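Local atomic coordinates of DltD domain-containing protein (PDB entry 7D78), a protein that probably acts as a thioesterase of the alpha/beta hydrolase fold that releases polyketide chains by cyclising them into medium-ring lactones. Residues K33-I38 with L110-T115; M66-I71 with T82-P87; Q78-Y83 with E314-N319; V139-A144 with K151-V156; I159-Q164 with P272-A277. One frame throughout, in Å; residues are numbered along the deposited sequence. Where two conformers were deposited one is given.

Interaction 1 of 5, residues K33-I38 with L110-T115; sequences KTIDGI and LADIVT
The turn of the beta hairpin formed by strands 28-33 and 39-45, a type I turn from Thr34 to Gly37, meets helix 103-118 through the carboxylate of Asp112. Ile35 N donates to Asp112 OD2 over 3.0 Å, and the amide arrives from above the carboxylate plane, 51° out of it. Asp112 CG lies anti to its own carbonyl carbon (chi1 -62°), which sends the carboxylate out toward the turn; there OD2 also rests 3.6 Å from Ile35 CG2. Asp112's second oxygen, OD1, forms a salt bridge with Arg179 of the second subunit. Next to these bonds a water donates to Lys33 O and to Asp112 O. Within the turn, Thr34 OG1 donates to Asp36 OD1 over 2.6 Å, while Asp36 OD2 pairs with Arg88. An alanine in place of Asp112 would probably leave Ile35 N without its acceptor and Arg179 without this counter-charge. One carboxylate therefore serves hairpin and dimer interface together, and its negative charge is probably stabilised by the arginine.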
# COMPACT_ATOMS: atom_id res chain seq x y z
N LYS A 33 -1.71 -14.82 -15.71
CA LYS A 33 -0.65 -15.03 -14.73
C LYS A 33 -0.15 -13.68 -14.22
O LYS A 33 -0.07 -12.71 -14.97
CB LYS A 33 0.52 -15.80 -15.34
CG LYS A 33 0.26 -17.28 -15.58
CD LYS A 33 1.56 -18.08 -15.54
CE LYS A 33 2.36 -17.76 -14.29
NZ LYS A 33 3.55 -18.65 -14.11
N THR A 34 0.21 -13.64 -12.94
CA THR A 34 0.77 -12.45 -12.33
C THR A 34 2.28 -12.61 -12.22
O THR A 34 2.82 -13.70 -12.38
CB THR A 34 0.18 -12.23 -10.93
OG1 THR A 34 0.54 -13.35 -10.11
CG2 THR A 34 -1.34 -12.12 -11.01
N ILE A 35 2.97 -11.50 -11.92
CA ILE A 35 4.43 -11.60 -11.87
C ILE A 35 4.91 -12.50 -10.72
O ILE A 35 6.01 -13.06 -10.81
CB ILE A 35 5.10 -10.21 -11.78
CG1 ILE A 35 4.70 -9.48 -10.49
CG2 ILE A 35 4.76 -9.38 -13.02
CD1 ILE A 35 5.47 -8.21 -10.28
N ASP A 36 4.12 -12.70 -9.67
CA ASP A 36 4.52 -13.64 -8.63
C ASP A 36 4.01 -15.07 -8.87
O ASP A 36 4.20 -15.94 -8.02
CB ASP A 36 4.10 -13.13 -7.23
CG ASP A 36 2.60 -13.21 -6.97
OD1 ASP A 36 1.81 -13.50 -7.89
OD2 ASP A 36 2.20 -12.98 -5.81
N GLY A 37 3.39 -15.33 -10.01
CA GLY A 37 3.03 -16.69 -10.38
C GLY A 37 1.63 -17.14 -10.01
O GLY A 37 1.30 -18.31 -10.21
N ILE A 38 0.81 -16.27 -9.46
CA ILE A 38 -0.58 -16.57 -9.12
C ILE A 38 -1.40 -16.56 -10.41
O ILE A 38 -1.08 -15.82 -11.35
CB ILE A 38 -1.08 -15.54 -8.08
CG1 ILE A 38 -0.99 -16.11 -6.66
CG2 ILE A 38 -2.48 -15.02 -8.35
CD1 ILE A 38 0.39 -16.59 -6.31
N LEU A 110 -4.09 -6.03 -12.00
CA LEU A 110 -4.78 -5.54 -13.19
C LEU A 110 -3.81 -5.20 -14.32
O LEU A 110 -4.15 -5.37 -15.49
CB LEU A 110 -5.65 -4.32 -12.85
CG LEU A 110 -7.11 -4.65 -12.52
CD1 LEU A 110 -7.80 -3.48 -11.88
CD2 LEU A 110 -7.87 -5.10 -13.78
N ALA A 111 -2.61 -4.70 -13.99
CA ALA A 111 -1.59 -4.53 -15.03
C ALA A 111 -1.29 -5.86 -15.72
O ALA A 111 -1.17 -5.92 -16.95
CB ALA A 111 -0.30 -3.95 -14.45
N ASP A 112 -1.18 -6.94 -14.94
CA ASP A 112 -0.87 -8.24 -15.51
C ASP A 112 -2.06 -8.81 -16.26
O ASP A 112 -1.89 -9.45 -17.31
CB ASP A 112 -0.39 -9.19 -14.41
CG ASP A 112 0.89 -8.70 -13.75
OD1 ASP A 112 1.58 -7.87 -14.39
OD2 ASP A 112 1.20 -9.13 -12.62
N ILE A 113 -3.28 -8.58 -15.76
CA ILE A 113 -4.48 -8.95 -16.51
C ILE A 113 -4.52 -8.21 -17.85
O ILE A 113 -4.77 -8.81 -18.91
CB ILE A 113 -5.73 -8.68 -15.67
CG1 ILE A 113 -5.74 -9.61 -14.46
CG2 ILE A 113 -7.01 -8.84 -16.52
CD1 ILE A 113 -6.63 -9.13 -13.33
N VAL A 114 -4.25 -6.90 -17.83
CA VAL A 114 -4.23 -6.14 -19.09
C VAL A 114 -3.23 -6.74 -20.06
O VAL A 114 -3.50 -6.87 -21.26
CB VAL A 114 -3.94 -4.65 -18.81
CG1 VAL A 114 -3.66 -3.90 -20.12
CG2 VAL A 114 -5.12 -4.00 -18.11
N THR A 115 -2.06 -7.15 -19.56
CA THR A 115 -1.05 -7.76 -20.43
C THR A 115 -1.60 -9.00 -21.12
O THR A 115 -1.44 -9.17 -22.34
CB THR A 115 0.20 -8.10 -19.63
OG1 THR A 115 0.82 -6.90 -19.17
CG2 THR A 115 1.22 -8.88 -20.50
O HOH W 1 -0.46 -11.91 -17.59

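Interaction 2 of 5, residues M66-I71 with T82-P87; sequences MLLPDI and TYIYDP
Leu68 and Ile84 meet as two branched aliphatic side chains, with Leu68 CD1 3.5 Å from Ile84 CG2 and Leu68 CB 3.7 Å from the same methyl. The other arm of the isoleucine reaches past the leucine side chain to the backbone: Ile84 CD1 lies 3.6 Å from Leu68 O and 3.7 Å from Pro69 N, with Pro69 CD a little farther off at 4.3 Å. Two conformers of Ile84 were modelled and these distances hold for one, whose chi1 (-31°) is off a staggered position; sending CG2 to the side chain and CD1 to the backbone suits a beta-branched residue. Pro69 is well placed in the first turn of helix 68-77, where no backbone N-H is needed. Farther out, Met56 and Pro58 pack on Leu68, while Tyr45 touches both Pro69 and Ile84. Backbone bonds from Ile84 to Arg43 fix the strand against its neighbour. The contact seats helix 68-77 on strand 81-86, within the beta-alpha-beta crossover 51-57, 68-77, 81-86 of an alpha/beta hydrolase fold.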
# COMPACT_ATOMS: atom_id res chain seq x y z
N MET A 66 -21.64 -12.64 -9.76
CA MET A 66 -22.65 -11.77 -9.17
C MET A 66 -22.87 -10.57 -10.07
O MET A 66 -21.96 -9.75 -10.24
CB MET A 66 -22.23 -11.33 -7.77
CG MET A 66 -22.02 -12.49 -6.81
SD MET A 66 -21.10 -12.01 -5.32
CE MET A 66 -22.09 -10.71 -4.69
N LEU A 67 -24.06 -10.48 -10.68
CA LEU A 67 -24.56 -9.30 -11.41
C LEU A 67 -23.84 -9.03 -12.72
O LEU A 67 -24.48 -8.76 -13.75
CB LEU A 67 -24.51 -8.05 -10.53
CG LEU A 67 -25.16 -8.17 -9.14
CD1 LEU A 67 -24.41 -7.38 -8.08
CD2 LEU A 67 -26.65 -7.80 -9.15
N LEU A 68 -22.51 -9.11 -12.72
CA LEU A 68 -21.74 -8.69 -13.89
C LEU A 68 -21.98 -9.50 -15.16
O LEU A 68 -21.84 -8.91 -16.25
CB LEU A 68 -20.25 -8.69 -13.54
CG LEU A 68 -19.91 -7.85 -12.29
CD1 LEU A 68 -18.39 -7.65 -12.15
CD2 LEU A 68 -20.62 -6.51 -12.32
N PRO A 69 -22.31 -10.80 -15.13
CA PRO A 69 -22.52 -11.50 -16.41
C PRO A 69 -23.57 -10.84 -17.28
O PRO A 69 -23.40 -10.78 -18.51
CB PRO A 69 -22.92 -12.91 -15.98
CG PRO A 69 -22.19 -13.10 -14.69
CD PRO A 69 -22.28 -11.76 -14.01
N ASP A 70 -24.64 -10.32 -16.68
CA ASP A 70 -25.66 -9.63 -17.46
C ASP A 70 -25.08 -8.43 -18.20
O ASP A 70 -25.39 -8.19 -19.37
CB ASP A 70 -26.81 -9.19 -16.56
CG ASP A 70 -27.59 -10.36 -16.01
OD1 ASP A 70 -27.63 -11.42 -16.68
OD2 ASP A 70 -28.17 -10.22 -14.92
N ILE A 71 -24.23 -7.65 -17.52
CA ILE A 71 -23.59 -6.50 -18.15
C ILE A 71 -22.63 -6.94 -19.24
O ILE A 71 -22.58 -6.34 -20.32
CB ILE A 71 -22.87 -5.64 -17.08
CG1 ILE A 71 -23.79 -5.36 -15.89
CG2 ILE A 71 -22.35 -4.33 -17.67
CD1 ILE A 71 -24.74 -4.22 -16.11
N THR A 82 -15.27 -8.74 -23.33
CA THR A 82 -15.45 -8.43 -21.92
C THR A 82 -14.85 -9.55 -21.07
O THR A 82 -15.13 -10.73 -21.30
CB THR A 82 -16.94 -8.23 -21.57
OG1 THR A 82 -17.50 -7.23 -22.43
CG2 THR A 82 -17.07 -7.76 -20.14
N TYR A 83 -14.04 -9.16 -20.09
CA TYR A 83 -13.43 -10.09 -19.14
C TYR A 83 -13.91 -9.75 -17.75
O TYR A 83 -13.65 -8.65 -17.25
CB TYR A 83 -11.90 -10.00 -19.21
CG TYR A 83 -11.13 -11.02 -18.38
CD1 TYR A 83 -11.37 -12.38 -18.52
CD2 TYR A 83 -10.13 -10.62 -17.48
CE1 TYR A 83 -10.65 -13.32 -17.80
CE2 TYR A 83 -9.40 -11.56 -16.75
CZ TYR A 83 -9.67 -12.92 -16.91
OH TYR A 83 -8.97 -13.88 -16.20
N ILE A 84 -14.67 -10.65 -17.13
CA ILE A 84 -14.99 -10.58 -15.71
C ILE A 84 -14.12 -11.61 -15.00
O ILE A 84 -14.03 -12.76 -15.46
CB ILE A 84 -16.48 -10.84 -15.42
CG1 ILE A 84 -17.37 -10.37 -16.57
CG2 ILE A 84 -16.91 -10.18 -14.12
CD1 ILE A 84 -18.81 -10.77 -16.34
N TYR A 85 -13.50 -11.23 -13.89
CA TYR A 85 -12.57 -12.12 -13.22
C TYR A 85 -12.76 -12.06 -11.71
O TYR A 85 -13.29 -11.09 -11.17
CB TYR A 85 -11.10 -11.79 -13.59
CG TYR A 85 -10.63 -10.47 -12.98
CD1 TYR A 85 -10.90 -9.26 -13.61
CD2 TYR A 85 -9.95 -10.44 -11.76
CE1 TYR A 85 -10.50 -8.05 -13.05
CE2 TYR A 85 -9.56 -9.24 -11.18
CZ TYR A 85 -9.83 -8.05 -11.83
OH TYR A 85 -9.43 -6.88 -11.26
N ASP A 86 -12.36 -13.15 -11.05
CA ASP A 86 -12.27 -13.19 -9.60
C ASP A 86 -10.93 -12.63 -9.17
O ASP A 86 -9.89 -13.17 -9.57
CB ASP A 86 -12.42 -14.62 -9.08
CG ASP A 86 -13.84 -15.16 -9.21
OD1 ASP A 86 -14.79 -14.35 -9.17
OD2 ASP A 86 -14.01 -16.39 -9.32
N PRO A 87 -10.89 -11.56 -8.38
CA PRO A 87 -9.59 -11.02 -7.96
C PRO A 87 -8.82 -12.02 -7.10
O PRO A 87 -9.34 -13.04 -6.65
CB PRO A 87 -9.96 -9.76 -7.16
CG PRO A 87 -11.37 -9.40 -7.64
CD PRO A 87 -12.01 -10.75 -7.88

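Interaction 3 of 5, residues Q78-Y83 with E314-N319; sequences QGFNTY and EFIREN
The guanidinium of Arg317 has the rim of the Phe80 ring, at CZ, over one face, 4.0 Å above its plane, while Gln78 O lies at its edge and in plane. The ring and guanidinium planes are 50° apart, an inclined contact and not a parallel stack. On the Phe315 ring, Asn319 ND2 stands 3.2 Å above the plane over the centre, while it also donates to Phe315 O. Arg317 NH1 makes a weak hydrogen bond to Gln78 O, long at 3.4 Å but nearly straight at 166°. Arg317 NH2 comes within 3.0 Å of Gln78 OE1, and the amide and guanidinium planes differ by 21°. A bend at the third torsion of the arginine chain brings its head back alongside Phe80. Gln78 has partners on the helix as well: its OE1 accepts a hydrogen bond from the hydroxyl of Thr313, and NE2 donates to Asp310. On the buried flank, Phe80 CE1 packs 3.6 Å from Ile316 CG2, and Ile54 of strand 51-57 touches both side chains. A long, polar-headed arginine suits the exposed margin, a phenylalanine and an isoleucine the interior. Gly79, with positive phi, is the C-prime residue of a Schellman motif that ends helix 68-77; the contact thus joins this helix-to-strand turn to the C-terminal helix 305-319 of the alpha/beta hydrolase fold.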
# COMPACT_ATOMS: atom_id res chain seq x y z
N GLN A 78 -22.64 -5.61 -28.11
CA GLN A 78 -22.35 -4.33 -28.72
C GLN A 78 -20.92 -4.26 -29.25
O GLN A 78 -20.45 -3.17 -29.61
CB GLN A 78 -22.63 -3.20 -27.74
CG GLN A 78 -24.13 -3.08 -27.41
CD GLN A 78 -24.46 -1.87 -26.57
OE1 GLN A 78 -23.77 -0.86 -26.61
NE2 GLN A 78 -25.55 -1.96 -25.81
N GLY A 79 -20.22 -5.38 -29.31
CA GLY A 79 -18.92 -5.43 -29.95
C GLY A 79 -17.72 -5.30 -29.03
O GLY A 79 -16.61 -5.07 -29.53
N PHE A 80 -17.89 -5.45 -27.72
CA PHE A 80 -16.80 -5.33 -26.76
C PHE A 80 -16.45 -6.71 -26.19
O PHE A 80 -17.28 -7.33 -25.53
CB PHE A 80 -17.18 -4.39 -25.61
CG PHE A 80 -17.42 -2.97 -26.03
CD1 PHE A 80 -16.36 -2.08 -26.13
CD2 PHE A 80 -18.70 -2.52 -26.32
CE1 PHE A 80 -16.58 -0.76 -26.52
CE2 PHE A 80 -18.92 -1.21 -26.71
CZ PHE A 80 -17.86 -0.33 -26.81
N ASN A 81 -15.22 -7.18 -26.46
CA ASN A 81 -14.66 -8.24 -25.63
C ASN A 81 -14.80 -7.83 -24.18
O ASN A 81 -14.51 -6.68 -23.83
CB ASN A 81 -13.18 -8.48 -25.93
CG ASN A 81 -12.90 -8.95 -27.34
OD1 ASN A 81 -13.11 -10.11 -27.69
ND2 ASN A 81 -12.33 -8.06 -28.13
N THR A 82 -15.27 -8.74 -23.33
CA THR A 82 -15.45 -8.43 -21.92
C THR A 82 -14.85 -9.55 -21.07
O THR A 82 -15.13 -10.73 -21.30
CB THR A 82 -16.94 -8.23 -21.57
OG1 THR A 82 -17.50 -7.23 -22.43
CG2 THR A 82 -17.07 -7.76 -20.14
N TYR A 83 -14.04 -9.16 -20.09
CA TYR A 83 -13.43 -10.09 -19.14
C TYR A 83 -13.91 -9.75 -17.75
O TYR A 83 -13.65 -8.65 -17.25
CB TYR A 83 -11.90 -10.00 -19.21
CG TYR A 83 -11.13 -11.02 -18.38
CD1 TYR A 83 -11.37 -12.38 -18.52
CD2 TYR A 83 -10.13 -10.62 -17.48
CE1 TYR A 83 -10.65 -13.32 -17.80
CE2 TYR A 83 -9.40 -11.56 -16.75
CZ TYR A 83 -9.67 -12.92 -16.91
OH TYR A 83 -8.97 -13.88 -16.20
N GLU A 314 -21.55 4.01 -24.89
CA GLU A 314 -21.42 5.24 -25.66
C GLU A 314 -20.17 6.01 -25.24
O GLU A 314 -19.39 6.45 -26.08
CB GLU A 314 -22.67 6.11 -25.50
CG GLU A 314 -22.63 7.41 -26.29
CD GLU A 314 -23.61 8.46 -25.76
OE1 GLU A 314 -23.80 9.50 -26.43
OE2 GLU A 314 -24.20 8.24 -24.67
N PHE A 315 -19.95 6.14 -23.92
CA PHE A 315 -18.76 6.84 -23.43
C PHE A 315 -17.48 6.14 -23.88
O PHE A 315 -16.52 6.79 -24.30
CB PHE A 315 -18.81 6.96 -21.90
CG PHE A 315 -17.61 7.64 -21.31
CD1 PHE A 315 -17.58 9.02 -21.17
CD2 PHE A 315 -16.51 6.90 -20.87
CE1 PHE A 315 -16.48 9.66 -20.62
CE2 PHE A 315 -15.39 7.54 -20.31
CZ PHE A 315 -15.38 8.91 -20.19
N ILE A 316 -17.46 4.81 -23.81
CA ILE A 316 -16.27 4.07 -24.23
C ILE A 316 -16.06 4.23 -25.73
O ILE A 316 -14.94 4.50 -26.20
CB ILE A 316 -16.39 2.59 -23.83
CG1 ILE A 316 -16.51 2.49 -22.30
CG2 ILE A 316 -15.20 1.80 -24.33
CD1 ILE A 316 -16.84 1.09 -21.79
N ARG A 317 -17.13 4.10 -26.52
CA ARG A 317 -17.03 4.25 -27.97
C ARG A 317 -16.47 5.62 -28.34
O ARG A 317 -15.62 5.74 -29.23
CB ARG A 317 -18.40 4.05 -28.62
CG ARG A 317 -18.42 2.99 -29.71
CD ARG A 317 -19.77 2.92 -30.41
NE ARG A 317 -20.82 2.42 -29.52
CZ ARG A 317 -21.07 1.13 -29.32
NH1 ARG A 317 -20.34 0.20 -29.93
NH2 ARG A 317 -22.04 0.77 -28.49
N GLU A 318 -16.91 6.67 -27.65
CA GLU A 318 -16.48 8.01 -28.01
C GLU A 318 -15.01 8.23 -27.69
O GLU A 318 -14.29 8.87 -28.46
CB GLU A 318 -17.34 9.05 -27.30
CG GLU A 318 -18.71 9.25 -27.92
CD GLU A 318 -19.49 10.38 -27.27
OE1 GLU A 318 -20.72 10.23 -27.09
OE2 GLU A 318 -18.88 11.42 -26.95
N ASN A 319 -14.54 7.69 -26.56
CA ASN A 319 -13.22 8.02 -26.05
C ASN A 319 -12.14 6.98 -26.34
O ASN A 319 -10.96 7.31 -26.26
CB ASN A 319 -13.30 8.26 -24.54
CG ASN A 319 -14.13 9.47 -24.21
OD1 ASN A 319 -13.69 10.59 -24.44
ND2 ASN A 319 -15.34 9.26 -23.70

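Interaction 4 of 5, residues V139-A144 with K151-V156; sequences VSACAA and KALVMV
Through Leu153, which packs on Ala141, strand 150-156 carries helix 135-146, the second half of the beta-alpha-beta crossover that starts from strand 127-133 in this alpha/beta hydrolase fold. The short segments run nearly antiparallel, at 162°, with axes 8.5 Å apart at closest approach. Such nearness suits the small residues of the helix face, Ser140, Ala141 and Ala144.

The apolar contacts come first. Leu153 CG stands anti to its backbone N (chi1 169°), and the two methyls divide the helix surface between them: CD2 lies 3.8 Å from Ala141 CB and 4.5 Å from Ala144 CB, whereas CD1 approaches the backbone, 3.7 Å from Ala141 N, and also touches Ser140 CB. Val259 of the next strand packs on both Leu153 and Met155.

Among polar groups, Ser140 turns its hydroxyl back to Gly136 O, which satisfies it within its own helix and leaves CB as the side-chain atom that meets the leucine. Gly136 belongs to a sequence resembling the nucleophile elbow of such hydrolases, so the packing borders that probable site.

The sulfur contact is single: the methionine chain bends at chi3 (-73°), and in one of two modelled conformers Met155 SD rests 3.8 Å from Ala141 CB.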
# COMPACT_ATOMS: atom_id res chain seq x y z
N VAL A 139 -10.42 0.32 -7.16
CA VAL A 139 -9.24 -0.46 -7.55
C VAL A 139 -8.87 -0.17 -8.99
O VAL A 139 -7.69 0.01 -9.33
CB VAL A 139 -9.50 -1.96 -7.32
CG1 VAL A 139 -8.44 -2.81 -8.06
CG2 VAL A 139 -9.52 -2.30 -5.84
N SER A 140 -9.88 -0.13 -9.88
CA SER A 140 -9.61 0.10 -11.29
C SER A 140 -8.97 1.47 -11.52
O SER A 140 -8.11 1.62 -12.39
CB SER A 140 -10.91 -0.03 -12.10
OG SER A 140 -11.48 -1.32 -12.00
N ALA A 141 -9.40 2.47 -10.76
CA ALA A 141 -8.80 3.80 -10.91
C ALA A 141 -7.32 3.78 -10.57
O ALA A 141 -6.52 4.43 -11.24
CB ALA A 141 -9.53 4.80 -10.02
N CYS A 142 -6.94 3.05 -9.51
CA CYS A 142 -5.53 2.97 -9.13
C CYS A 142 -4.72 2.30 -10.23
O CYS A 142 -3.60 2.75 -10.53
CB CYS A 142 -5.37 2.20 -7.81
SG CYS A 142 -6.24 2.96 -6.42
N ALA A 143 -5.26 1.24 -10.84
CA ALA A 143 -4.57 0.62 -11.96
C ALA A 143 -4.44 1.59 -13.13
O ALA A 143 -3.38 1.67 -13.76
CB ALA A 143 -5.30 -0.66 -12.40
N ALA A 144 -5.51 2.34 -13.41
CA ALA A 144 -5.47 3.30 -14.52
C ALA A 144 -4.42 4.37 -14.29
O ALA A 144 -3.81 4.84 -15.26
CB ALA A 144 -6.85 3.94 -14.71
N LYS A 151 -7.30 3.07 -21.63
CA LYS A 151 -7.75 4.21 -22.43
C LYS A 151 -9.03 4.85 -21.91
O LYS A 151 -9.40 5.93 -22.39
CB LYS A 151 -7.94 3.78 -23.89
CG LYS A 151 -6.70 3.14 -24.50
CD LYS A 151 -5.51 4.12 -24.50
CE LYS A 151 -4.25 3.47 -25.08
NZ LYS A 151 -4.41 3.10 -26.53
N ALA A 152 -9.72 4.20 -20.98
CA ALA A 152 -10.90 4.78 -20.35
C ALA A 152 -11.13 4.04 -19.04
O ALA A 152 -10.73 2.89 -18.87
CB ALA A 152 -12.14 4.68 -21.23
N LEU A 153 -11.82 4.73 -18.13
CA LEU A 153 -12.08 4.24 -16.79
C LEU A 153 -13.56 4.45 -16.50
O LEU A 153 -14.06 5.57 -16.59
CB LEU A 153 -11.22 4.98 -15.77
CG LEU A 153 -11.56 4.80 -14.29
CD1 LEU A 153 -11.26 3.35 -13.87
CD2 LEU A 153 -10.73 5.78 -13.47
N VAL A 154 -14.26 3.37 -16.16
CA VAL A 154 -15.66 3.45 -15.75
C VAL A 154 -15.74 2.99 -14.31
O VAL A 154 -15.40 1.84 -14.00
CB VAL A 154 -16.56 2.59 -16.65
CG1 VAL A 154 -17.98 2.57 -16.10
CG2 VAL A 154 -16.53 3.13 -18.07
N MET A 155 -16.18 3.88 -13.43
CA MET A 155 -16.36 3.57 -12.02
C MET A 155 -17.84 3.62 -11.69
O MET A 155 -18.49 4.66 -11.88
CB MET A 155 -15.59 4.56 -11.14
CG MET A 155 -14.08 4.44 -11.23
SD MET A 155 -13.30 5.53 -10.03
CE MET A 155 -13.58 7.13 -10.77
N VAL A 156 -18.36 2.51 -11.20
CA VAL A 156 -19.74 2.44 -10.73
C VAL A 156 -19.71 2.41 -9.21
O VAL A 156 -19.05 1.54 -8.62
CB VAL A 156 -20.46 1.21 -11.31
CG1 VAL A 156 -21.89 1.13 -10.78
CG2 VAL A 156 -20.42 1.27 -12.82

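Interaction 5 of 5, residues I159-Q164 with P272-A277; sequences ILSFYQ and PEEQKA
Glu274 reaches from helix 272-281 to the loop after strand 150-156, where Ser161 receives it. Its CB leaves the helix toward that loop, CG lies anti to the backbone N (chi1 -154°), and the chain stays extended. At CD the side chain passes 4.3 Å from Leu160 CB. Ser161 OG sits close to both oxygens, its bond going to OE2, which accepts it over 2.8 Å on its syn lone pair and has Lys248 as salt-bridge partner. OE1 accepts a hydrogen bond from a water at 2.6 Å, and that water accepts from Leu160 N. Ser161 N is buried here with no partner in the model. In the alpha/beta hydrolase fold helix and loop both follow strands, near the probable catalytic centre: Gln275, whose OE1 bonds Thr263, gives NE2 to Asp267, a likely triad member. A leucine in place of Glu274 would probably leave Lys248 without this counter-charge and Ser161 OG without its acceptor. Nearer the helix backbone, Leu160 CD1 lies 3.5 Å from Glu274 O.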
# COMPACT_ATOMS: atom_id res chain seq x y z
N ILE A 159 -16.24 3.17 -3.83
CA ILE A 159 -16.11 3.37 -2.40
C ILE A 159 -14.73 3.98 -2.13
O ILE A 159 -13.71 3.43 -2.54
CB ILE A 159 -16.27 2.07 -1.61
CG1 ILE A 159 -17.70 1.53 -1.69
CG2 ILE A 159 -16.02 2.35 -0.14
CD1 ILE A 159 -17.87 0.17 -0.98
N LEU A 160 -14.70 5.10 -1.40
CA LEU A 160 -13.48 5.88 -1.26
C LEU A 160 -13.00 6.06 0.17
O LEU A 160 -11.94 6.67 0.38
CB LEU A 160 -13.66 7.25 -1.91
CG LEU A 160 -14.01 7.20 -3.40
CD1 LEU A 160 -14.58 8.54 -3.85
CD2 LEU A 160 -12.77 6.84 -4.21
N SER A 161 -13.73 5.55 1.16
CA SER A 161 -13.29 5.59 2.55
C SER A 161 -13.83 4.35 3.25
O SER A 161 -14.77 3.71 2.76
CB SER A 161 -13.76 6.86 3.27
OG SER A 161 -15.18 6.94 3.26
N PHE A 162 -13.23 4.01 4.39
CA PHE A 162 -13.49 2.70 5.00
C PHE A 162 -13.61 2.72 6.52
O PHE A 162 -14.43 2.00 7.08
CB PHE A 162 -12.41 1.72 4.55
CG PHE A 162 -12.34 1.58 3.06
CD1 PHE A 162 -13.22 0.74 2.39
CD2 PHE A 162 -11.46 2.37 2.33
CE1 PHE A 162 -13.21 0.65 1.01
CE2 PHE A 162 -11.44 2.28 0.95
CZ PHE A 162 -12.31 1.42 0.29
N TYR A 163 -12.79 3.53 7.19
CA TYR A 163 -12.74 3.56 8.64
C TYR A 163 -13.67 4.64 9.18
O TYR A 163 -13.67 5.78 8.70
CB TYR A 163 -11.32 3.83 9.12
CG TYR A 163 -10.47 2.59 9.25
CD1 TYR A 163 -9.86 2.01 8.14
CD2 TYR A 163 -10.27 2.00 10.50
CE1 TYR A 163 -9.07 0.87 8.27
CE2 TYR A 163 -9.48 0.87 10.64
CZ TYR A 163 -8.88 0.31 9.52
OH TYR A 163 -8.11 -0.82 9.68
N GLN A 164 -14.46 4.29 10.20
CA GLN A 164 -15.07 5.28 11.07
C GLN A 164 -14.07 5.59 12.17
O GLN A 164 -13.53 4.68 12.80
CB GLN A 164 -16.38 4.75 11.67
CG GLN A 164 -17.50 4.57 10.63
CD GLN A 164 -18.73 3.86 11.20
OE1 GLN A 164 -18.91 3.78 12.40
NE2 GLN A 164 -19.56 3.34 10.31
N PRO A 272 -22.76 9.43 -1.65
CA PRO A 272 -22.71 10.11 -2.96
C PRO A 272 -21.88 11.38 -2.98
O PRO A 272 -21.21 11.64 -3.98
CB PRO A 272 -24.20 10.38 -3.26
CG PRO A 272 -24.92 9.26 -2.57
CD PRO A 272 -24.12 9.00 -1.30
N GLU A 273 -21.89 12.18 -1.91
CA GLU A 273 -21.09 13.40 -1.95
C GLU A 273 -19.59 13.09 -1.93
O GLU A 273 -18.80 13.89 -2.43
CB GLU A 273 -21.46 14.33 -0.80
CG GLU A 273 -21.24 15.82 -1.12
CD GLU A 273 -22.32 16.42 -2.03
OE1 GLU A 273 -23.42 15.83 -2.14
OE2 GLU A 273 -22.06 17.49 -2.64
N GLU A 274 -19.20 11.95 -1.35
CA GLU A 274 -17.80 11.53 -1.43
C GLU A 274 -17.42 11.16 -2.86
O GLU A 274 -16.33 11.48 -3.34
CB GLU A 274 -17.54 10.35 -0.49
CG GLU A 274 -16.11 10.23 -0.02
CD GLU A 274 -15.94 9.24 1.13
OE1 GLU A 274 -16.70 8.25 1.18
OE2 GLU A 274 -15.05 9.45 1.98
N GLN A 275 -18.32 10.45 -3.55
CA GLN A 275 -18.10 10.12 -4.95
C GLN A 275 -18.03 11.38 -5.80
O GLN A 275 -17.12 11.54 -6.62
CB GLN A 275 -19.21 9.18 -5.45
CG GLN A 275 -19.42 7.93 -4.59
CD GLN A 275 -20.49 7.02 -5.14
OE1 GLN A 275 -20.64 6.88 -6.35
NE2 GLN A 275 -21.25 6.38 -4.25
N LYS A 276 -18.97 12.31 -5.59
CA LYS A 276 -18.98 13.55 -6.35
C LYS A 276 -17.72 14.38 -6.09
O LYS A 276 -17.17 15.00 -7.01
CB LYS A 276 -20.22 14.36 -5.99
CG LYS A 276 -21.50 13.81 -6.58
CD LYS A 276 -22.72 14.30 -5.82
CE LYS A 276 -24.00 13.93 -6.55
NZ LYS A 276 -25.23 14.14 -5.73
N ALA A 277 -17.26 14.42 -4.84
CA ALA A 277 -16.07 15.20 -4.52
C ALA A 277 -14.86 14.70 -5.31
O ALA A 277 -14.08 15.50 -5.83
CB ALA A 277 -15.80 15.16 -3.02
O HOH W 2 -16.91 6.20 -0.48

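Interactions 1 to 4 gather round the mixed central sheet. Interactions 2 and 3 share Thr82 and Tyr83 of strand 81-86, with centres about 15 Å apart, and interaction 1 joins them through Ile113, whose CG2 packs 3.6 Å from Tyr83 CE2. Leu110 of interaction 1 also reaches interaction 4, its CB lying 3.7 Å from Ala143 CB. Interaction 3 meets interaction 4 more loosely, Ile316 CD1 being 4.2 Å from Val154 CG2. Interaction 5 stands apart, with its centre about 29 Å from that of interaction 1 and about 16 Å from that of interaction 4. It borders the probable Ser134-His296-Asp267 triad, since Ile159 touches Ser134 and His296.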